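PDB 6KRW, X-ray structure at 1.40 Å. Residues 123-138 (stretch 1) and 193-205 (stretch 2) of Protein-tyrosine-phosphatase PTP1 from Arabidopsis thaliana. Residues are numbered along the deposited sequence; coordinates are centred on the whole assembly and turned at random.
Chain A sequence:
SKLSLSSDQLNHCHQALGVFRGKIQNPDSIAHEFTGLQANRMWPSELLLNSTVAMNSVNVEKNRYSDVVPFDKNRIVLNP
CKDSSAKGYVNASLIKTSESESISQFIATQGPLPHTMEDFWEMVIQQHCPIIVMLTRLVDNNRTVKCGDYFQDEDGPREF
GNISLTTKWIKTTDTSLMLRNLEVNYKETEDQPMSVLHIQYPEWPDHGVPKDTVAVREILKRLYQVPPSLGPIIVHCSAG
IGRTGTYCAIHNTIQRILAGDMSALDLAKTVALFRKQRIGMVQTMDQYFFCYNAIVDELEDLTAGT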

# COMPACT_ATOMS: atom_id res chain seq x y z
N MET A 123 -9.19 -9.32 -8.70
CA MET A 123 -8.18 -8.27 -9.00
C MET A 123 -6.76 -8.85 -8.80
O MET A 123 -5.88 -8.63 -9.63
CB MET A 123 -8.38 -7.06 -8.09
CG MET A 123 -7.34 -6.00 -8.31
SD MET A 123 -7.64 -4.51 -7.31
CE MET A 123 -7.29 -5.14 -5.66
N VAL A 124 -6.54 -9.58 -7.70
CA VAL A 124 -5.20 -10.17 -7.41
C VAL A 124 -4.78 -11.06 -8.59
O VAL A 124 -3.63 -10.99 -9.03
CB VAL A 124 -5.23 -10.97 -6.10
CG1 VAL A 124 -3.97 -11.78 -5.92
CG2 VAL A 124 -5.48 -10.07 -4.91
N ILE A 125 -5.69 -11.92 -9.05
CA ILE A 125 -5.36 -12.85 -10.16
C ILE A 125 -5.14 -12.05 -11.44
O ILE A 125 -4.12 -12.28 -12.12
CB ILE A 125 -6.45 -13.91 -10.30
CG1 ILE A 125 -6.53 -14.77 -9.04
CG2 ILE A 125 -6.22 -14.74 -11.56
CD1 ILE A 125 -7.72 -15.72 -9.03
N GLN A 126 -6.08 -11.16 -11.79
CA GLN A 126 -6.02 -10.44 -13.08
C GLN A 126 -4.76 -9.57 -13.16
O GLN A 126 -4.18 -9.48 -14.24
CB GLN A 126 -7.27 -9.59 -13.26
CG GLN A 126 -8.53 -10.41 -13.54
CD GLN A 126 -9.70 -9.54 -13.93
OE1 GLN A 126 -9.57 -8.32 -14.03
NE2 GLN A 126 -10.85 -10.17 -14.14
N GLN A 127 -4.34 -8.98 -12.04
CA GLN A 127 -3.16 -8.08 -12.00
C GLN A 127 -1.90 -8.87 -11.61
O GLN A 127 -0.82 -8.27 -11.57
CB GLN A 127 -3.43 -6.95 -11.02
CG GLN A 127 -4.61 -6.06 -11.41
CD GLN A 127 -4.46 -5.44 -12.77
OE1 GLN A 127 -3.34 -5.16 -13.20
NE2 GLN A 127 -5.59 -5.25 -13.45
N HIS A 128 -2.02 -10.17 -11.35
CA HIS A 128 -0.90 -11.07 -10.91
C HIS A 128 -0.05 -10.39 -9.82
O HIS A 128 1.19 -10.33 -9.93
CB HIS A 128 -0.08 -11.58 -12.10
CG HIS A 128 0.47 -10.54 -13.01
ND1 HIS A 128 1.63 -9.85 -12.72
CD2 HIS A 128 0.01 -10.02 -14.17
CE1 HIS A 128 1.86 -8.95 -13.67
NE2 HIS A 128 0.90 -9.06 -14.58
N CYS A 129 -0.72 -9.92 -8.77
CA CYS A 129 -0.04 -9.21 -7.65
C CYS A 129 0.73 -10.23 -6.83
O CYS A 129 0.12 -11.16 -6.35
CB CYS A 129 -1.04 -8.51 -6.75
SG CYS A 129 -1.99 -7.25 -7.65
N PRO A 130 2.06 -10.10 -6.66
CA PRO A 130 2.82 -11.09 -5.89
C PRO A 130 2.73 -10.94 -4.37
O PRO A 130 3.07 -11.90 -3.65
CB PRO A 130 4.25 -10.86 -6.38
CG PRO A 130 4.28 -9.39 -6.72
CD PRO A 130 2.94 -9.14 -7.37
N ILE A 131 2.30 -9.76 -3.90
CA ILE A 131 2.39 -9.36 -2.46
C ILE A 131 1.09 -8.66 -2.10
O ILE A 131 0.65 -7.79 -2.86
CB ILE A 131 3.58 -8.41 -2.22
CG1 ILE A 131 4.91 -9.04 -2.62
CG2 ILE A 131 3.60 -7.89 -0.78
CD1 ILE A 131 5.35 -10.19 -1.82
N ILE A 132 0.60 -8.91 -0.91
CA ILE A 132 -0.40 -8.10 -0.20
C ILE A 132 0.19 -7.62 1.12
O ILE A 132 0.62 -8.46 1.92
CB ILE A 132 -1.70 -8.86 0.03
CG1 ILE A 132 -2.33 -9.33 -1.28
CG2 ILE A 132 -2.65 -8.04 0.85
CD1 ILE A 132 -3.41 -10.39 -1.10
N VAL A 133 0.20 -6.33 1.33
CA VAL A 133 0.58 -5.65 2.57
C VAL A 133 -0.69 -5.19 3.24
O VAL A 133 -1.39 -4.30 2.71
CB VAL A 133 1.60 -4.52 2.37
CG1 VAL A 133 1.94 -3.85 3.67
CG2 VAL A 133 2.82 -5.00 1.63
N MET A 134 -0.95 -5.76 4.41
CA MET A 134 -2.16 -5.45 5.19
C MET A 134 -1.75 -4.72 6.46
O MET A 134 -1.04 -5.33 7.29
CB MET A 134 -2.87 -6.75 5.55
CG MET A 134 -4.10 -6.54 6.36
SD MET A 134 -4.98 -8.07 6.56
CE MET A 134 -6.36 -7.45 7.49
N LEU A 135 -2.21 -3.49 6.69
CA LEU A 135 -1.72 -2.60 7.78
C LEU A 135 -2.84 -2.32 8.77
O LEU A 135 -2.83 -1.29 9.39
CB LEU A 135 -1.21 -1.30 7.15
CG LEU A 135 -0.09 -1.50 6.14
CD1 LEU A 135 0.17 -0.17 5.38
CD2 LEU A 135 1.18 -2.01 6.78
N THR A 136 -3.74 -3.27 8.96
CA THR A 136 -4.86 -3.06 9.91
C THR A 136 -5.19 -4.41 10.58
O THR A 136 -4.90 -5.41 9.98
CB THR A 136 -6.11 -2.54 9.19
OG1 THR A 136 -7.20 -2.23 10.07
CG2 THR A 136 -6.60 -3.47 8.10
N ARG A 137 -5.85 -4.27 11.71
CA ARG A 137 -6.63 -5.37 12.30
C ARG A 137 -7.97 -5.47 11.59
O ARG A 137 -8.40 -4.47 10.98
CB ARG A 137 -6.86 -5.14 13.81
CG ARG A 137 -5.57 -5.07 14.62
CD ARG A 137 -5.93 -4.86 16.09
NE ARG A 137 -4.75 -4.79 16.92
CZ ARG A 137 -4.81 -4.78 18.27
NH1 ARG A 137 -5.97 -4.65 18.88
NH2 ARG A 137 -3.69 -4.79 18.99
N LEU A 138 -8.62 -6.62 11.69
CA LEU A 138 -10.02 -6.74 11.21
C LEU A 138 -10.93 -5.81 12.02
O LEU A 138 -11.86 -5.25 11.46
CB LEU A 138 -10.45 -8.21 11.29
CG LEU A 138 -9.63 -9.20 10.45
CD1 LEU A 138 -10.08 -10.63 10.70
CD2 LEU A 138 -9.70 -8.87 8.96
N PRO A 193 -1.73 -23.01 -9.78
CA PRO A 193 -2.28 -21.88 -9.04
C PRO A 193 -1.22 -20.80 -8.80
O PRO A 193 -0.04 -21.03 -9.00
CB PRO A 193 -2.74 -22.51 -7.72
CG PRO A 193 -1.84 -23.71 -7.55
CD PRO A 193 -1.58 -24.22 -8.95
N MET A 194 -1.68 -19.63 -8.36
CA MET A 194 -0.81 -18.45 -8.17
C MET A 194 -0.45 -18.28 -6.69
O MET A 194 -1.34 -18.39 -5.82
CB MET A 194 -1.54 -17.21 -8.67
CG MET A 194 -0.81 -15.95 -8.41
SD MET A 194 -1.70 -14.60 -9.21
CE MET A 194 -1.40 -13.27 -8.06
N SER A 195 0.83 -18.03 -6.42
CA SER A 195 1.35 -17.83 -5.04
C SER A 195 1.37 -16.34 -4.71
O SER A 195 1.88 -15.56 -5.50
CB SER A 195 2.71 -18.45 -4.88
OG SER A 195 2.62 -19.85 -5.03
N VAL A 196 0.83 -15.99 -3.55
CA VAL A 196 0.82 -14.60 -3.05
C VAL A 196 1.34 -14.59 -1.62
O VAL A 196 0.79 -15.33 -0.79
CB VAL A 196 -0.61 -14.03 -3.11
CG1 VAL A 196 -0.63 -12.61 -2.55
CG2 VAL A 196 -1.17 -14.10 -4.52
N LEU A 197 2.35 -13.77 -1.36
CA LEU A 197 2.79 -13.54 0.04
C LEU A 197 1.96 -12.42 0.66
O LEU A 197 1.95 -11.28 0.13
CB LEU A 197 4.28 -13.21 0.12
CG LEU A 197 4.81 -13.02 1.55
CD1 LEU A 197 4.71 -14.31 2.36
CD2 LEU A 197 6.25 -12.51 1.50
N HIS A 198 1.25 -12.76 1.72
CA HIS A 198 0.41 -11.84 2.52
C HIS A 198 1.17 -11.46 3.77
O HIS A 198 1.57 -12.36 4.55
CB HIS A 198 -0.94 -12.48 2.78
CG HIS A 198 -1.96 -11.63 3.45
ND1 HIS A 198 -2.03 -11.46 4.81
CD2 HIS A 198 -2.98 -10.92 2.92
CE1 HIS A 198 -3.08 -10.72 5.12
NE2 HIS A 198 -3.66 -10.33 3.95
N ILE A 199 1.35 -10.17 3.97
CA ILE A 199 2.07 -9.62 5.15
C ILE A 199 1.09 -8.77 5.94
O ILE A 199 0.63 -7.75 5.42
CB ILE A 199 3.33 -8.83 4.73
CG1 ILE A 199 4.24 -9.64 3.81
CG2 ILE A 199 4.07 -8.32 5.94
CD1 ILE A 199 5.41 -8.85 3.25
N GLN A 200 0.79 -9.17 7.17
CA GLN A 200 -0.12 -8.41 8.04
C GLN A 200 0.64 -7.80 9.22
O GLN A 200 1.38 -8.54 9.89
CB GLN A 200 -1.28 -9.27 8.53
CG GLN A 200 -2.22 -8.45 9.40
CD GLN A 200 -3.36 -9.21 10.02
OE1 GLN A 200 -3.37 -10.44 10.05
NE2 GLN A 200 -4.30 -8.46 10.56
N TYR A 201 0.39 -6.52 9.49
CA TYR A 201 0.95 -5.74 10.61
C TYR A 201 -0.20 -5.21 11.50
O TYR A 201 -0.84 -4.25 11.14
CB TYR A 201 1.83 -4.62 10.09
CG TYR A 201 2.47 -3.80 11.17
CD1 TYR A 201 2.92 -4.38 12.35
CD2 TYR A 201 2.66 -2.44 11.01
CE1 TYR A 201 3.52 -3.62 13.35
CE2 TYR A 201 3.26 -1.67 11.98
CZ TYR A 201 3.70 -2.26 13.15
OH TYR A 201 4.29 -1.47 14.09
N PRO A 202 -0.60 -5.82 12.70
CA PRO A 202 -1.75 -5.37 13.60
C PRO A 202 -1.44 -4.27 14.64
O PRO A 202 -2.34 -3.87 15.34
CB PRO A 202 -2.10 -6.70 14.29
CG PRO A 202 -0.75 -7.37 14.46
CD PRO A 202 0.01 -7.05 13.19
N GLU A 203 -0.24 -3.67 14.55
CA GLU A 203 0.09 -2.70 15.63
C GLU A 203 0.25 -1.31 15.04
O GLU A 203 1.04 -0.52 15.54
CB GLU A 203 1.31 -3.17 16.40
CG GLU A 203 1.02 -4.42 17.23
CD GLU A 203 -0.26 -4.39 18.06
OE1 GLU A 203 -1.03 -5.37 18.00
OE2 GLU A 203 -0.49 -3.40 18.81
N TRP A 204 -0.54 -1.02 14.03
CA TRP A 204 -0.58 0.36 13.47
C TRP A 204 -2.01 0.85 13.61
O TRP A 204 -2.87 0.51 12.80
CB TRP A 204 -0.12 0.34 12.02
CG TRP A 204 0.17 1.69 11.43
CD1 TRP A 204 -0.24 2.90 11.88
CD2 TRP A 204 0.98 1.95 10.28
NE1 TRP A 204 0.24 3.91 11.08
CE2 TRP A 204 1.02 3.36 10.11
CE3 TRP A 204 1.71 1.14 9.40
CZ2 TRP A 204 1.70 3.97 9.06
CZ3 TRP A 204 2.39 1.75 8.37
CH2 TRP A 204 2.38 3.14 8.21
N PRO A 205 -2.29 1.67 14.64
CA PRO A 205 -3.66 2.13 14.88
C PRO A 205 -4.19 3.05 13.78
O PRO A 205 -3.45 3.83 13.20
CB PRO A 205 -3.60 2.87 16.22
CG PRO A 205 -2.13 3.05 16.54
CD PRO A 205 -1.33 2.12 15.65
O HOH W 1 4.26 -14.41 -4.47

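Two parallel strands, 131-134 and 194-200, lie side by side with their axes 11° apart; no two touching residues are closer than 63 in sequence. The backbone ladder zigzags as parallel pairing requires: Ile132 and Met134 each reach two residues of stretch 2. Leu197 N donates to Pro130 O (3.0 Å), Ile132 N to Leu197 O (2.9 Å), Ile199 N to Ile132 O (2.8 Å), Met134 N to Ile199 O (2.7 Å) and Tyr201 N to Met134 O (2.9 Å). The same carbonyls also receive CA-H...O contacts, for example from Gln200 CA to Met134 O (3.3 Å). At the start of the ladder, water 1 donates to Pro130 O (2.9 Å) and Ser195 O (2.8 Å), bridging two acceptors that cannot bond each other.

Before the strand, the helix of stretch 1 ends in a Schellman motif: His128 takes positive phi (44°), with Cys129 N bonded to Val124 O (3.1 Å) and His128 N to Ile125 O (3.1 Å). Met194 reaches this turn with chi1 and chi2 both t, an extended chain whose chi3 of 146° lies between wells. Its methyl thereby sits 3.1 Å from Cys129 O (to Met194 CE) and 3.7 Å from the side chain of Val124 (CG1 to Met194 CE). Val124, chi1 t, also meets Val196, CG1 to CG2 at 3.9 Å.

Side chains alternate between the sheet faces. Ile131, Leu197, Val133 and Ile199 share one. There Ile131 adopts m for both chi1 and chi2, a bent form that brings its CD1 to 3.7 Å from Leu197 CB. Ile132, His198, Met134 and Gln200 occupy the other. Ile132 (m, t) extends CD1 to 3.8 Å from Val196 CG1, while its CG2 lies 3.6 Å from His198 CD2. The His198 ring, at chi1 t and chi2 -84°, has NE2 hydrogen-bonded elsewhere in the structure. Met134 has all three chi angles t; chi1 and chi2 set its sulfur at the ring edge: Met134 SD is 3.6 Å from His198 CE1 and 4.5 Å from the ring centroid, 78° off the normal. Gln200, also t at chi1 and chi2, runs alongside, and its NE2 donates to Thr136 O (3.2 Å), tying the loop after the strand to the neighbouring one.

Past the ladder, Leu135 (m, t) places CD2 at the edge of the Tyr201 ring, 4.3 Å from Tyr201 CB, and 4.1 Å from Trp204 CE3, an apolar contact with two aromatic residues. Thr136 turns its CA-to-CB bond away, and its OG1 donates to Arg137 O (2.7 Å) within its own stretch. Arg137 starts sideways with chi1 m, then runs straight through chi2 and chi3, both t. Its aliphatic part lies against proline, Arg137 CG to Pro202 CB at 3.8 Å, and its guanidinium bonds through its edge: NE donates to Pro202 O (3.0 Å), and NH2 forms a salt bridge with Glu203 OE1 (2.9 Å). Glu203 points its CA-to-CB bond away, but m angles at chi1 and chi2 fold its carboxylate back to meet that charge.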